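Local coordinates for alcohol dehydrogenase superfamily protein (Novosphingobium aromaticivorans, PDB 3GAZ) that probably acts as an oxidoreductase of the medium-chain dehydrogenase/reductase superfamily, likely with NADP as its cofactor, at residues A138-V143 with G282-E287; T268-T271 with N275-L278; G312-A317 with G329-T334. One frame throughout, in Å; residues are numbered along the deposited sequence.

Interaction 1: residues A138-V143 with G282-E287; sequences AWEGLV and GEMLRE
Trp139 carries most of the meeting between helices 132-145 and 278-293, reaching toward Met284 and Glu287 across the gap. Met284 is a selenomethionine, so its heavy atom is selenium. At the root of the indole, Trp139 CB lies 4.0 Å from Met284 SE. Because CG is anti to the backbone N (chi1 -174°), the ring is carried out across the gap, toward helix 278-293. CG also faces the selenium, and the next atom comes closer: Trp139 CD1 touches Met284 SE at 3.3 Å and Met284 CG at 3.5 Å, the tightest part of the contact. The selenium stands oblique to the five-membered ring, a Met-aromatic contact. NE1 follows beside Met284 CG, at 3.9 Å. Farther out the six-membered ring passes to Glu287, whose CG sits over the face in a CH-pi contact, 4.0 Å from the ring centroid; CZ2 lies by that CG and CZ3 by Glu287 CB. At the far corner, Trp139 CH2 reaches Glu287 OE1 at 3.5 Å, with the carboxylate turned only 27° from the indole plane. On the opposite face lies Val143 CG2, a residue of Trp139's own helix, so the indole is sandwiched and its tilt largely fixed. Glu140 meets Met284 beyond the indole, its OE2 3.8 Å from Met284 CE. No hydrogen bond joins the two segments.

The segments run nearly perpendicular, at 84°, a crossing bridged by long side chains. Ile170 of helix 162-173 and the following Arg174 also pack on Trp139, while Met284 touches Ile136 and Asp144 of helix 132-145. Leu285 and Arg286 meet Ala117 of strand 116-118, so helix 278-293 is set between helix 132-145 and that strand of the mixed sheet.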
loop_
_atom_site.group_PDB
_atom_site.type_symbol
_atom_site.label_atom_id
_atom_site.label_comp_id
_atom_site.label_asym_id
_atom_site.label_seq_id
_atom_site.Cartn_x
_atom_site.Cartn_y
_atom_site.Cartn_z
ATOM N N ALA A 138 16.367 -15.015 -4.290
ATOM C CA ALA A 138 17.524 -15.734 -4.818
ATOM C C ALA A 138 17.475 -15.832 -6.340
ATOM O O ALA A 138 18.494 -15.670 -7.021
ATOM C CB ALA A 138 17.580 -17.133 -4.218
ATOM N N TRP A 139 16.286 -16.095 -6.869
ATOM C CA TRP A 139 16.098 -16.239 -8.310
ATOM C C TRP A 139 16.297 -14.939 -9.089
ATOM O O TRP A 139 16.920 -14.938 -10.157
ATOM C CB TRP A 139 14.703 -16.797 -8.595
ATOM C CG TRP A 139 14.459 -17.113 -10.039
ATOM C CD1 TRP A 139 14.084 -16.243 -11.025
ATOM C CD2 TRP A 139 14.595 -18.394 -10.664
ATOM N NE1 TRP A 139 13.976 -16.908 -12.228
ATOM C CE2 TRP A 139 14.282 -18.228 -12.033
ATOM C CE3 TRP A 139 14.948 -19.669 -10.198
ATOM C CZ2 TRP A 139 14.316 -19.293 -12.945
ATOM C CZ3 TRP A 139 14.981 -20.730 -11.107
ATOM C CH2 TRP A 139 14.664 -20.531 -12.464
ATOM N N GLU A 140 15.772 -13.834 -8.571
ATOM C CA GLU A 140 15.921 -12.569 -9.277
ATOM C C GLU A 140 17.388 -12.194 -9.410
ATOM O O GLU A 140 17.792 -11.604 -10.408
ATOM C CB GLU A 140 15.166 -11.444 -8.565
ATOM C CG GLU A 140 13.678 -11.712 -8.411
ATOM C CD GLU A 140 12.872 -10.446 -8.197
ATOM O OE1 GLU A 140 13.328 -9.557 -7.441
ATOM O OE2 GLU A 140 11.770 -10.348 -8.784
ATOM N N GLY A 141 18.183 -12.547 -8.406
ATOM C CA GLY A 141 19.595 -12.218 -8.446
ATOM C C GLY A 141 20.409 -13.146 -9.322
ATOM O O GLY A 141 21.177 -12.699 -10.181
ATOM N N LEU A 142 20.229 -14.445 -9.113
ATOM C CA LEU A 142 20.966 -15.462 -9.854
ATOM C C LEU A 142 20.560 -15.646 -11.309
ATOM O O LEU A 142 21.411 -15.900 -12.162
ATOM C CB LEU A 142 20.844 -16.814 -9.151
ATOM C CG LEU A 142 21.434 -16.959 -7.749
ATOM C CD1 LEU A 142 21.022 -18.311 -7.170
ATOM C CD2 LEU A 142 22.947 -16.822 -7.808
ATOM N N VAL A 143 19.266 -15.539 -11.592
ATOM C CA VAL A 143 18.786 -15.748 -12.953
ATOM C C VAL A 143 18.424 -14.469 -13.699
ATOM O O VAL A 143 19.034 -14.157 -14.722
ATOM C CB VAL A 143 17.577 -16.711 -12.955
ATOM C CG1 VAL A 143 17.125 -16.990 -14.385
ATOM C CG2 VAL A 143 17.957 -18.011 -12.251
ATOM N N GLY A 282 4.320 -16.003 -9.745
ATOM C CA GLY A 282 3.817 -17.363 -9.832
ATOM C C GLY A 282 4.712 -18.208 -10.721
ATOM O O GLY A 282 4.900 -19.404 -10.488
ATOM N N GLU A 283 5.271 -17.586 -11.751
ATOM C CA GLU A 283 6.154 -18.295 -12.664
ATOM C C GLU A 283 7.407 -18.775 -11.938
ATOM O O GLU A 283 7.818 -19.922 -12.100
ATOM C CB GLU A 283 6.541 -17.393 -13.838
ATOM C CG GLU A 283 5.397 -17.087 -14.798
ATOM C CD GLU A 283 4.777 -18.340 -15.390
ATOM O OE1 GLU A 283 3.879 -18.927 -14.750
ATOM O OE2 GLU A 283 5.197 -18.747 -16.494
HETATM N N MSE A 284 8.012 -17.900 -11.140
HETATM C CA MSE A 284 9.212 -18.275 -10.398
HETATM C C MSE A 284 8.892 -19.389 -9.394
HETATM O O MSE A 284 9.695 -20.295 -9.198
HETATM C CB MSE A 284 9.816 -17.062 -9.664
HETATM C CG MSE A 284 10.602 -16.081 -10.561
HETATM SE SE MSE A 284 11.461 -14.728 -9.668
HETATM C CE MSE A 284 10.034 -13.657 -9.281
ATOM N N LEU A 285 7.716 -19.329 -8.772
ATOM C CA LEU A 285 7.339 -20.353 -7.800
ATOM C C LEU A 285 7.098 -21.701 -8.479
ATOM O O LEU A 285 7.168 -22.753 -7.841
ATOM C CB LEU A 285 6.107 -19.902 -7.004
ATOM C CG LEU A 285 6.376 -18.675 -6.114
ATOM C CD1 LEU A 285 5.122 -18.306 -5.339
ATOM C CD2 LEU A 285 7.522 -18.972 -5.152
ATOM N N ARG A 286 6.822 -21.661 -9.778
ATOM C CA ARG A 286 6.622 -22.877 -10.557
ATOM C C ARG A 286 7.998 -23.504 -10.770
ATOM O O ARG A 286 8.144 -24.727 -10.811
ATOM C CB ARG A 286 5.977 -22.542 -11.900
ATOM C CG ARG A 286 4.527 -22.951 -11.978
ATOM C CD ARG A 286 3.710 -21.922 -12.723
ATOM N NE ARG A 286 2.537 -21.583 -11.933
ATOM C CZ ARG A 286 1.991 -20.377 -11.865
ATOM N NH1 ARG A 286 2.500 -19.359 -12.547
ATOM N NH2 ARG A 286 0.932 -20.195 -11.097
ATOM N N GLU A 287 9.004 -22.648 -10.899
ATOM C CA GLU A 287 10.380 -23.098 -11.067
ATOM C C GLU A 287 10.779 -23.806 -9.779
ATOM O O GLU A 287 11.406 -24.859 -9.806
ATOM C CB GLU A 287 11.314 -21.907 -11.282
ATOM C CG GLU A 287 11.129 -21.162 -12.585
ATOM C CD GLU A 287 11.543 -21.981 -13.788
ATOM O OE1 GLU A 287 12.352 -22.924 -13.627
ATOM O OE2 GLU A 287 11.067 -21.671 -14.899
#

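Interaction 2: residues T268-T271 with N275-L278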
loop_
_atom_site.group_PDB
_atom_site.type_symbol
_atom_site.label_atom_id
_atom_site.label_comp_id
_atom_site.label_asym_id
_atom_site.label_seq_id
_atom_site.Cartn_x
_atom_site.Cartn_y
_atom_site.Cartn_z
ATOM N N THR A 268 12.849 -7.436 -4.442
ATOM C CA THR A 268 11.645 -8.193 -4.774
ATOM C C THR A 268 10.321 -7.499 -4.476
ATOM O O THR A 268 9.326 -7.724 -5.167
ATOM C CB THR A 268 11.676 -9.555 -4.039
ATOM O OG1 THR A 268 12.888 -10.240 -4.380
ATOM C CG2 THR A 268 10.495 -10.427 -4.426
ATOM N N LEU A 269 10.304 -6.646 -3.463
ATOM C CA LEU A 269 9.065 -5.975 -3.073
ATOM C C LEU A 269 8.413 -5.071 -4.110
ATOM O O LEU A 269 7.192 -4.877 -4.063
ATOM C CB LEU A 269 9.284 -5.156 -1.801
ATOM C CG LEU A 269 9.908 -5.847 -0.584
ATOM C CD1 LEU A 269 9.872 -4.906 0.609
ATOM C CD2 LEU A 269 9.149 -7.113 -0.296
ATOM N N HIS A 270 9.204 -4.508 -5.025
ATOM C CA HIS A 270 8.647 -3.601 -6.027
ATOM C C HIS A 270 7.413 -4.165 -6.708
ATOM O O HIS A 270 6.431 -3.454 -6.920
ATOM C CB HIS A 270 9.692 -3.205 -7.088
ATOM C CG HIS A 270 9.181 -2.213 -8.097
ATOM N ND1 HIS A 270 8.718 -2.588 -9.338
ATOM C CD2 HIS A 270 8.982 -0.876 -8.008
ATOM C CE1 HIS A 270 8.248 -1.525 -9.973
ATOM N NE2 HIS A 270 8.395 -0.476 -9.186
ATOM N N THR A 271 7.458 -5.444 -7.037
ATOM C CA THR A 271 6.327 -6.081 -7.700
ATOM C C THR A 271 5.029 -5.921 -6.932
ATOM O O THR A 271 3.983 -5.634 -7.512
ATOM C CB THR A 271 6.589 -7.565 -7.895
ATOM O OG1 THR A 271 7.643 -7.715 -8.846
ATOM C CG2 THR A 271 5.329 -8.285 -8.371
ATOM N N ASN A 275 2.562 -3.168 -8.183
ATOM C CA ASN A 275 1.667 -3.998 -8.984
ATOM C C ASN A 275 2.113 -4.171 -10.433
ATOM O O ASN A 275 1.332 -3.956 -11.361
ATOM C CB ASN A 275 0.237 -3.441 -8.952
ATOM C CG ASN A 275 -0.476 -3.752 -7.654
ATOM O OD1 ASN A 275 -0.637 -4.918 -7.291
ATOM N ND2 ASN A 275 -0.905 -2.710 -6.942
ATOM N N GLU A 276 3.376 -4.528 -10.631
ATOM C CA GLU A 276 3.871 -4.758 -11.982
ATOM C C GLU A 276 4.705 -6.032 -12.002
ATOM O O GLU A 276 5.503 -6.280 -11.094
ATOM C CB GLU A 276 4.694 -3.566 -12.497
ATOM C CG GLU A 276 6.075 -3.413 -11.908
ATOM C CD GLU A 276 6.891 -2.346 -12.633
ATOM O OE1 GLU A 276 6.485 -1.159 -12.610
ATOM O OE2 GLU A 276 7.938 -2.695 -13.229
ATOM N N GLY A 277 4.498 -6.846 -13.032
ATOM C CA GLY A 277 5.226 -8.096 -13.149
ATOM C C GLY A 277 4.703 -9.146 -12.186
ATOM O O GLY A 277 5.430 -10.064 -11.809
ATOM N N LEU A 278 3.440 -9.011 -11.787
ATOM C CA LEU A 278 2.819 -9.951 -10.855
ATOM C C LEU A 278 2.890 -11.393 -11.335
ATOM O O LEU A 278 3.107 -12.306 -10.542
ATOM C CB LEU A 278 1.353 -9.578 -10.616
ATOM C CG LEU A 278 1.016 -8.907 -9.282
ATOM C CD1 LEU A 278 1.871 -7.663 -9.092
ATOM C CD2 LEU A 278 -0.468 -8.557 -9.250
HETATM O O HOH W 1 7.988 -9.463 -10.748
#
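Thr271 and the residues from Asn275 to Leu278 form a surface contact across the end of the short helix 270-274, where the chain turns toward helix 278-293. Its backbone part centres on one carbonyl: Thr271 O accepts Asn275 N at 2.9 Å and Glu276 N at 3.4 Å, both weak bonds. The second reaches back five positions, and Asn275, first to leave the helical backbone, has positive phi (62°); together these resemble the six-to-one link of a Schellman motif. A water ties the turn further, donating to Thr271 OG1 at 2.6 Å and to Gly277 O at 2.8 Å. At Thr271 (chi1 -68°) OG1 sits beside the backbone N and CG2 anti to it, which gives the hydroxyl to the water and the methyl to Leu278, with Thr271 CG2 3.6 Å from Leu278 CD1. Leu278 CD1 also lies against Thr271 O. Phe281 of helix 278-293 packs on Thr271 as well.

On the outer side the carboxylate of Glu276 is modelled beside the edge of the His270 ring, too close for the placing to be trusted. With an alanine at His270 the imidazole would be gone, and Glu276 would probably be left with less beside its carboxylate and be freer to turn. Asn275 points away from the segment 268-271, and Pro325 of the second subunit packs against it.

Interaction 3: residues G312-A317 with G329-T334; sequences GSAYDA and GKIAIT
Flat groups stay out of the join where Ala314 and Ala317 meet Ile331 and Ile333. The one ring in the two segments, that of Tyr315, has its CE2 4.7 Å from Ile333 CD1, and its hydroxyl is turned elsewhere, hydrogen-bonded to Asp48 and His105. The touching is done by methyl and methylene groups. Ala314 CB fits between two isoleucines, 3.9 Å from Ile331 CG2 and 4.2 Å from Ile333 CG1. One helical turn on, Ala317 CB meets the tip of Ile331, 4.0 Å from its CD1. Both branches of Ile331 are thus used: with CG1 anti to the carbonyl carbon (chi1 -60°), CG2 falls anti to the backbone N and goes to Ala314, while the CG1 arm bends to bring CD1 to Ala317.

The pieces belong to a beta-alpha-beta unit, in which strand 306-307 leads into helix 311-319 and strand 332-334 returns parallel to the first. Phe306 of that first strand packs on Ala314, Ala317 and Ile331, and Ile331 pairs through its backbone with Thr44. Ala332, between the two isoleucines, points away from the helix and packs on helix 125-129.

The backbones approach closely, Ala314 CA and Ile331 CA being 6.7 Å apart, because the helix offers only alanines at the touching positions. No hydrogen bond crosses, so the attachment rests on apolar burial and close methyl packing, which is non-directional.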
loop_
_atom_site.group_PDB
_atom_site.type_symbol
_atom_site.label_atom_id
_atom_site.label_comp_id
_atom_site.label_asym_id
_atom_site.label_seq_id
_atom_site.Cartn_x
_atom_site.Cartn_y
_atom_site.Cartn_z
ATOM N N GLY A 312 4.422 -13.707 18.472
ATOM C CA GLY A 312 5.462 -12.917 19.109
ATOM C C GLY A 312 6.673 -13.789 19.404
ATOM O O GLY A 312 7.821 -13.381 19.193
ATOM N N SER A 313 6.417 -15.000 19.891
ATOM C CA SER A 313 7.489 -15.945 20.201
ATOM C C SER A 313 8.169 -16.404 18.916
ATOM O O SER A 313 9.375 -16.640 18.892
ATOM C CB SER A 313 6.936 -17.167 20.944
ATOM O OG SER A 313 6.413 -16.803 22.210
ATOM N N ALA A 314 7.392 -16.535 17.845
ATOM C CA ALA A 314 7.955 -16.963 16.568
ATOM C C ALA A 314 9.023 -15.978 16.101
ATOM O O ALA A 314 10.102 -16.385 15.660
ATOM C CB ALA A 314 6.856 -17.086 15.525
ATOM N N TYR A 315 8.738 -14.680 16.199
ATOM C CA TYR A 315 9.715 -13.687 15.772
ATOM C C TYR A 315 10.892 -13.551 16.729
ATOM O O TYR A 315 11.975 -13.144 16.316
ATOM C CB TYR A 315 9.043 -12.334 15.529
ATOM C CG TYR A 315 8.301 -12.322 14.209
ATOM C CD1 TYR A 315 8.995 -12.303 12.997
ATOM C CD2 TYR A 315 6.916 -12.434 14.169
ATOM C CE1 TYR A 315 8.322 -12.408 11.776
ATOM C CE2 TYR A 315 6.232 -12.540 12.958
ATOM C CZ TYR A 315 6.937 -12.528 11.769
ATOM O OH TYR A 315 6.259 -12.658 10.579
ATOM N N ASP A 316 10.692 -13.881 18.003
ATOM C CA ASP A 316 11.807 -13.822 18.943
ATOM C C ASP A 316 12.820 -14.834 18.435
ATOM O O ASP A 316 14.029 -14.653 18.580
ATOM C CB ASP A 316 11.385 -14.229 20.357
ATOM C CG ASP A 316 10.607 -13.148 21.070
ATOM O OD1 ASP A 316 10.908 -11.954 20.855
ATOM O OD2 ASP A 316 9.706 -13.499 21.860
ATOM N N ALA A 317 12.307 -15.905 17.841
ATOM C CA ALA A 317 13.148 -16.964 17.299
ATOM C C ALA A 317 13.801 -16.505 15.995
ATOM O O ALA A 317 14.987 -16.752 15.758
ATOM C CB ALA A 317 12.308 -18.221 17.063
ATOM N N GLY A 329 17.344 -22.118 10.005
ATOM C CA GLY A 329 16.502 -22.333 8.853
ATOM C C GLY A 329 15.445 -21.270 9.104
ATOM O O GLY A 329 15.679 -20.373 9.911
ATOM N N LYS A 330 14.288 -21.352 8.462
ATOM C CA LYS A 330 13.273 -20.330 8.675
ATOM C C LYS A 330 12.155 -20.774 9.619
ATOM O O LYS A 330 11.991 -21.963 9.894
ATOM C CB LYS A 330 12.718 -19.869 7.318
ATOM C CG LYS A 330 13.777 -19.170 6.449
ATOM C CD LYS A 330 13.247 -18.742 5.080
ATOM C CE LYS A 330 12.028 -17.828 5.202
ATOM N NZ LYS A 330 12.318 -16.602 5.994
ATOM N N ILE A 331 11.401 -19.799 10.121
ATOM C CA ILE A 331 10.307 -20.047 11.049
ATOM C C ILE A 331 8.957 -19.956 10.352
ATOM O O ILE A 331 8.683 -18.992 9.633
ATOM C CB ILE A 331 10.304 -19.010 12.202
ATOM C CG1 ILE A 331 11.617 -19.083 12.985
ATOM C CG2 ILE A 331 9.104 -19.247 13.113
ATOM C CD1 ILE A 331 11.809 -20.369 13.774
ATOM N N ALA A 332 8.115 -20.961 10.578
ATOM C CA ALA A 332 6.786 -20.997 9.992
ATOM C C ALA A 332 5.739 -21.029 11.101
ATOM O O ALA A 332 5.914 -21.691 12.128
ATOM C CB ALA A 332 6.632 -22.222 9.104
ATOM N N ILE A 333 4.659 -20.292 10.887
ATOM C CA ILE A 333 3.568 -20.240 11.843
ATOM C C ILE A 333 2.473 -21.149 11.318
ATOM O O ILE A 333 2.101 -21.054 10.153
ATOM C CB ILE A 333 2.987 -18.815 11.948
ATOM C CG1 ILE A 333 4.049 -17.853 12.483
ATOM C CG2 ILE A 333 1.739 -18.824 12.836
ATOM C CD1 ILE A 333 3.712 -16.397 12.243
ATOM N N THR A 334 1.962 -22.034 12.171
ATOM C CA THR A 334 0.887 -22.919 11.752
ATOM C C THR A 334 -0.433 -22.232 12.064
ATOM O O THR A 334 -0.810 -22.093 13.228
ATOM C CB THR A 334 0.926 -24.268 12.491
ATOM O OG1 THR A 334 2.165 -24.931 12.212
ATOM C CG2 THR A 334 -0.234 -25.146 12.035
#

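Interactions 1 and 2 are neighbours that share one region: helices 270-274 and 278-293 follow each other in the chain, and Glu140 OE1 in interaction 1 lies 3.2 Å from Thr268 OG1 in interaction 2, a probable hydrogen bond. Interaction 3 lies across the chain's centre, its own centre 24 Å from that of interaction 1 and 26 Å from that of interaction 2. Burial and chemistry change together. The helix-strand packing of 312-317 on 329-334 is buried and wholly apolar; the helix crossing of interaction 1 is partly buried, mixing an indole and selenium with carboxylates; the surface turn of interaction 2 relies on weak backbone bonds and a water.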